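Local atomic coordinates of hyaluronidase (Streptomyces koganeiensis, PDB entry 4UFQ), a protein that probably breaks down hyaluronan as a secreted bacterial hyaluronidase, built as an elongated trimer of beta strands related to phage tail-fibre hyaluronidases. Residues B[21-24]-B[25-29]; B[120-123]-B[124-127]. All coordinates share one frame; numbering follows the deposited sequence.

Contact 1: B[21-24]-B[25-29]; sequences ADTT and LEAAF
Leu25 meets Thr23 just where the chain turns between strand 18-23 and strand 28-32, at a corner of the intersubunit beta structure expected of a phage-fibre-like trimer. The backbone N of Leu25 donates a hydrogen bond to Thr23 OG1 over 3.0 Å, with an N-H...O angle of 158°. Thr23 can accept it because OG1 is anti to its own backbone N (chi1 -180°), which carries the hydroxyl forward to the residue after next. The same hydroxyl donates to the carbonyl O of Glu17 of the third subunit, so it is buried yet satisfied. The side chains of Thr23 and Leu25 cross at about a right angle, with Leu25 CB 3.6 Å from Thr23 OG1. On the other branch, Thr23 CG2 lies 3.3 Å from Leu25 O, whose hydrogen-bond partner is Thr32 OG1 of the second subunit. Glu26 then points away from residues 21-24, and its OE2 bonds to Thr41 OG1 of the second subunit, while its carbonyl O takes a bond from Arg18 NH1 of the third. Ala27 brings the chain back, its CA 3.8 Å from Thr23 CG2. Beyond it, Ala28 and Phe29 start the next strand and pair in parallel with strands of both neighbours; strand 18-23 already pairs in parallel with the second subunit, so the turn joins two strands that are each part of intersubunit sheet. Across the mouth of the turn, methyl packs against methyl, Ala21 CB standing 4.0 Å from Ala27 CB.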
ATOM      1  N   ALA B  21       4.225  -8.688  34.153  1.00 42.22           N
ATOM      2  CA  ALA B  21       4.753 -10.039  34.144  1.00 42.70           C
ATOM      3  C   ALA B  21       6.084 -10.044  33.406  1.00 43.28           C
ATOM      4  O   ALA B  21       6.200  -9.482  32.317  1.00 44.42           O
ATOM      5  CB  ALA B  21       3.769 -11.004  33.495  1.00 42.97           C
ATOM      6  N   ASP B  22       7.091 -10.648  34.031  1.00 46.45           N
ATOM      7  CA  ASP B  22       8.390 -10.880  33.403  1.00 46.61           C
ATOM      8  C   ASP B  22       8.691 -12.357  33.573  1.00 60.21           C
ATOM      9  O   ASP B  22       9.133 -12.786  34.635  1.00 49.28           O
ATOM     10  CB  ASP B  22       9.480 -10.031  34.060  1.00 50.54           C
ATOM     11  CG  ASP B  22      10.793 -10.065  33.290  1.00 51.56           C
ATOM     12  OD1 ASP B  22      10.925 -10.888  32.361  1.00 58.75           O
ATOM     13  OD2 ASP B  22      11.697  -9.272  33.626  1.00 81.72           O
ATOM     14  N   THR B  23       8.456 -13.126  32.518  1.00 46.95           N
ATOM     15  CA  THR B  23       8.272 -14.560  32.644  1.00 46.02           C
ATOM     16  C   THR B  23       8.797 -15.350  31.448  1.00 46.32           C
ATOM     17  O   THR B  23       9.152 -14.773  30.418  1.00 45.95           O
ATOM     18  CB  THR B  23       6.766 -14.857  32.843  1.00 47.00           C
ATOM     19  OG1 THR B  23       6.555 -16.267  32.980  1.00 51.10           O
ATOM     20  CG2 THR B  23       5.946 -14.312  31.660  1.00 43.98           C
ATOM     21  N   THR B  24       8.851 -16.671  31.588  1.00 47.20           N
ATOM     22  CA  THR B  24       9.191 -17.564  30.481  1.00 47.60           C
ATOM     23  C   THR B  24       7.941 -18.254  29.946  1.00 47.07           C
ATOM     24  O   THR B  24       7.986 -18.918  28.911  1.00 52.71           O
ATOM     25  CB  THR B  24      10.211 -18.638  30.888  1.00 49.35           C
ATOM     26  OG1 THR B  24       9.680 -19.422  31.960  1.00 51.72           O
ATOM     27  CG2 THR B  24      11.515 -17.996  31.327  1.00 53.58           C
ATOM     28  N   LEU B  25       6.826 -18.088  30.650  1.00 46.54           N
ATOM     29  CA  LEU B  25       5.532 -18.518  30.148  1.00 51.92           C
ATOM     30  C   LEU B  25       5.031 -17.447  29.206  1.00 44.80           C
ATOM     31  O   LEU B  25       5.621 -16.371  29.114  1.00 44.32           O
ATOM     32  CB  LEU B  25       4.523 -18.652  31.288  1.00 46.21           C
ATOM     33  CG  LEU B  25       4.919 -19.523  32.478  1.00 51.39           C
ATOM     34  CD1 LEU B  25       3.766 -19.578  33.461  1.00 47.92           C
ATOM     35  CD2 LEU B  25       5.312 -20.909  32.007  1.00 52.32           C
ATOM     36  N   GLU B  26       3.938 -17.731  28.514  1.00 44.51           N
ATOM     37  CA  GLU B  26       3.215 -16.666  27.849  1.00 43.53           C
ATOM     38  C   GLU B  26       2.674 -15.743  28.932  1.00 42.89           C
ATOM     39  O   GLU B  26       1.977 -16.195  29.843  1.00 43.13           O
ATOM     40  CB  GLU B  26       2.075 -17.212  26.991  1.00 52.85           C
ATOM     41  CG  GLU B  26       1.185 -16.116  26.404  1.00 42.96           C
ATOM     42  CD  GLU B  26       0.200 -16.648  25.391  1.00 48.37           C
ATOM     43  OE1 GLU B  26      -0.487 -17.644  25.699  1.00 53.46           O
ATOM     44  OE2 GLU B  26       0.121 -16.072  24.282  1.00 47.08           O
ATOM     45  N   ALA B  27       3.001 -14.457  28.841  1.00 35.24           N
ATOM     46  CA  ALA B  27       2.665 -13.506  29.895  1.00 41.78           C
ATOM     47  C   ALA B  27       1.164 -13.248  29.991  1.00 35.03           C
ATOM     48  O   ALA B  27       0.645 -13.005  31.084  1.00 35.78           O
ATOM     49  CB  ALA B  27       3.427 -12.194  29.700  1.00 34.70           C
ATOM     50  N   ALA B  28       0.457 -13.311  28.865  1.00 38.59           N
ATOM     51  CA  ALA B  28      -0.985 -13.083  28.883  1.00 33.96           C
ATOM     52  C   ALA B  28      -1.763 -13.919  27.863  1.00 35.79           C
ATOM     53  O   ALA B  28      -1.366 -14.045  26.707  1.00 33.06           O
ATOM     54  CB  ALA B  28      -1.283 -11.610  28.693  1.00 33.08           C
ATOM     55  N   PHE B  29      -2.877 -14.489  28.317  1.00 37.58           N
ATOM     56  CA  PHE B  29      -3.830 -15.174  27.453  1.00 34.68           C
ATOM     57  C   PHE B  29      -5.224 -14.642  27.773  1.00 34.97           C
ATOM     58  O   PHE B  29      -5.766 -14.902  28.845  1.00 36.13           O
ATOM     59  CB  PHE B  29      -3.760 -16.692  27.648  1.00 35.91           C
ATOM     60  CG  PHE B  29      -4.723 -17.459  26.781  1.00 41.03           C
ATOM     61  CD1 PHE B  29      -4.372 -17.837  25.495  1.00 65.87           C
ATOM     62  CD2 PHE B  29      -5.979 -17.802  27.254  1.00 41.60           C
ATOM     63  CE1 PHE B  29      -5.261 -18.544  24.698  1.00 36.17           C
ATOM     64  CE2 PHE B  29      -6.867 -18.504  26.466  1.00 39.80           C
ATOM     65  CZ  PHE B  29      -6.510 -18.872  25.182  1.00 40.31           C
TER

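Contact 2: B[120-123]-B[124-127]. With SO4 (sulfate ion), chain Q.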
ATOM      1  N   LYS B 120     -10.953 -12.240  -5.728  0.55 29.72           N
ATOM      2  CA  LYS B 120     -11.693 -11.496  -6.733  0.55 27.08           C
ATOM      3  C   LYS B 120     -11.791 -10.012  -6.369  0.55 24.50           C
ATOM      4  O   LYS B 120     -12.204  -9.197  -7.191  0.55 21.59           O
ATOM      5  CB  LYS B 120     -13.071 -12.128  -6.952  0.55 31.98           C
ATOM      6  CG  LYS B 120     -12.971 -13.516  -7.578  0.55 32.50           C
ATOM      7  CD  LYS B 120     -14.296 -14.255  -7.594  0.55 54.61           C
ATOM      8  CE  LYS B 120     -14.154 -15.616  -8.267  0.55 56.64           C
ATOM      9  NZ  LYS B 120     -13.088 -16.456  -7.641  0.55 52.76           N
ATOM     10  N   GLY B 121     -11.381  -9.658  -5.152  1.00 23.65           N
ATOM     11  CA  GLY B 121     -11.392  -8.264  -4.725  1.00 21.50           C
ATOM     12  C   GLY B 121     -10.180  -7.417  -5.097  1.00 20.33           C
ATOM     13  O   GLY B 121      -9.152  -7.930  -5.547  1.00 21.66           O
ATOM     14  N   ASN B 122     -10.296  -6.105  -4.896  1.00 21.96           N
ATOM     15  CA  ASN B 122      -9.207  -5.180  -5.197  1.00 20.91           C
ATOM     16  C   ASN B 122      -8.000  -5.505  -4.343  1.00 18.89           C
ATOM     17  O   ASN B 122      -8.151  -5.795  -3.149  1.00 20.47           O
ATOM     18  CB  ASN B 122      -9.600  -3.733  -4.897  1.00 19.33           C
ATOM     19  CG  ASN B 122     -10.753  -3.251  -5.724  1.00 19.38           C
ATOM     20  OD1 ASN B 122     -10.809  -3.486  -6.938  1.00 21.93           O
ATOM     21  ND2 ASN B 122     -11.694  -2.571  -5.077  1.00 22.47           N
ATOM     22  N   LEU B 123      -6.813  -5.470  -4.928  1.00 18.91           N
ATOM     23  CA  LEU B 123      -5.598  -5.670  -4.158  1.00 19.01           C
ATOM     24  C   LEU B 123      -5.260  -4.412  -3.355  1.00 18.22           C
ATOM     25  O   LEU B 123      -4.849  -4.496  -2.188  1.00 18.78           O
ATOM     26  CB  LEU B 123      -4.439  -6.056  -5.090  1.00 19.67           C
ATOM     27  CG  LEU B 123      -4.777  -7.202  -6.048  1.00 20.16           C
ATOM     28  CD1 LEU B 123      -3.509  -7.601  -6.832  1.00 21.21           C
ATOM     29  CD2 LEU B 123      -5.354  -8.385  -5.302  1.00 20.86           C
ATOM     30  N   ILE B 124      -5.454  -3.247  -3.965  1.00 17.53           N
ATOM     31  CA  ILE B 124      -5.327  -1.968  -3.272  1.00 18.19           C
ATOM     32  C   ILE B 124      -6.327  -1.012  -3.903  1.00 18.23           C
ATOM     33  O   ILE B 124      -6.543  -1.039  -5.117  1.00 18.74           O
ATOM     34  CB  ILE B 124      -3.870  -1.417  -3.304  1.00 17.22           C
ATOM     35  CG1 ILE B 124      -3.752  -0.165  -2.440  1.00 19.71           C
ATOM     36  CG2 ILE B 124      -3.420  -1.182  -4.754  1.00 18.56           C
ATOM     37  CD1 ILE B 124      -2.310   0.254  -2.169  1.00 23.33           C
ATOM     38  N   ALA B 125      -6.965  -0.185  -3.078  1.00 19.76           N
ATOM     39  CA  ALA B 125      -7.887   0.833  -3.563  1.00 17.69           C
ATOM     40  C   ALA B 125      -7.698   2.086  -2.740  1.00 18.73           C
ATOM     41  O   ALA B 125      -7.949   2.071  -1.520  1.00 18.68           O
ATOM     42  CB  ALA B 125      -9.314   0.358  -3.444  1.00 19.09           C
ATOM     43  N   LEU B 126      -7.252   3.149  -3.394  1.00 19.33           N
ATOM     44  CA  LEU B 126      -7.054   4.452  -2.775  1.00 17.38           C
ATOM     45  C   LEU B 126      -8.156   5.378  -3.256  1.00 17.93           C
ATOM     46  O   LEU B 126      -8.182   5.738  -4.443  1.00 18.60           O
ATOM     47  CB  LEU B 126      -5.647   5.018  -3.076  1.00 18.66           C
ATOM     48  CG  LEU B 126      -4.488   4.041  -2.850  1.00 18.36           C
ATOM     49  CD1 LEU B 126      -3.176   4.738  -3.134  1.00 21.18           C
ATOM     50  CD2 LEU B 126      -4.518   3.470  -1.410  1.00 19.71           C
ATOM     51  N   ARG B 127      -9.076   5.722  -2.354  1.00 19.64           N
ATOM     52  CA  ARG B 127     -10.324   6.393  -2.695  1.00 20.25           C
ATOM     53  C   ARG B 127     -10.514   7.652  -1.872  1.00 23.10           C
ATOM     54  O   ARG B 127     -11.248   7.672  -0.871  1.00 26.07           O
ATOM     55  CB  ARG B 127     -11.505   5.427  -2.518  1.00 23.06           C
ATOM     56  CG  ARG B 127     -11.537   4.342  -3.575  1.00 22.00           C
ATOM     57  CD  ARG B 127     -12.582   3.241  -3.342  1.00 21.59           C
ATOM     58  NE  ARG B 127     -12.663   2.419  -4.557  1.00 23.93           N
ATOM     59  CZ  ARG B 127     -13.473   1.384  -4.743  1.00 32.67           C
ATOM     60  NH1 ARG B 127     -14.308   1.005  -3.789  1.00 34.17           N
ATOM     61  NH2 ARG B 127     -13.443   0.718  -5.897  1.00 31.32           N
TER
HETATM   62  S   SO4 Q1219     -15.345  -2.316  -5.730  1.00 33.93           S
HETATM   63  O1  SO4 Q1219     -14.976  -3.274  -4.684  1.00 37.80           O
HETATM   64  O2  SO4 Q1219     -16.348  -2.915  -6.618  1.00 33.90           O
HETATM   65  O3  SO4 Q1219     -14.170  -1.867  -6.483  1.00 33.04           O
HETATM   66  O4  SO4 Q1219     -15.968  -1.153  -5.097  1.00 42.51           O
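Asn122 and Arg127 converge on one sulfate ion, probably taken up from the crystallisation liquor, at the start of strand 124-127. Between them Leu123 and Ile124 both face Val137 of the antiparallel strand 132-137, a classic beta bulge. From Arg127 CB the chain bends off the strand with CG beside the backbone N (chi1 -71°), then runs extended from CG to NE, sending the guanidinium back alongside the strand toward Asn122. NE forms a salt bridge with Asp133 OD1. Past CZ, NH1 donates to sulfate O4 over 3.0 Å, and NH2 reaches sulfate O3 at 2.7 Å with a bent N-H...O angle of 146°; a weaker bond joins NH2 to O4. The sulfur lies in the guanidinium plane, at its edge, as suits this two-pronged grip. Asn122 ND2 approaches the same O3, 2.9 Å away along a nearly straight bond of 170°, and also bonds to Gln108 OE1 of the third subunit, while Asn122 OD1 accepts from Lys138 NZ. Ala125 CB sits 4.1 Å from Asn122 ND2, and ND2 stands 3.8 Å from Arg127 NH2. Both nitrogens are donors and do not bond each other; O3 accepts from both and bridges them. The site thus offers an amide N-H and a cationic edge to an anion, with Asp133 probably offsetting part of the arginine's charge.

Contact 1 comes first along the chain, near its N-terminal end, and contact 2 follows close to the middle; their centres are 39 Å apart and their nearest atoms about 29 Å, so they do not touch. Both belong to the HylP-like part of the protein, yet they share no strand: contact 1 connects strand 18-23 to strand 28-32, whereas contact 2 leads from a loop into strand 124-127, which pairs with 132-137. Near contact 1 the strands pair in parallel with both other subunits, at contact 2 with the third, while the second packs against Leu123 and Ile124. Both the outlying turn and the central bulge thus lie where neighbouring chains extend the strands, consistent with an elongated fibre-like trimer.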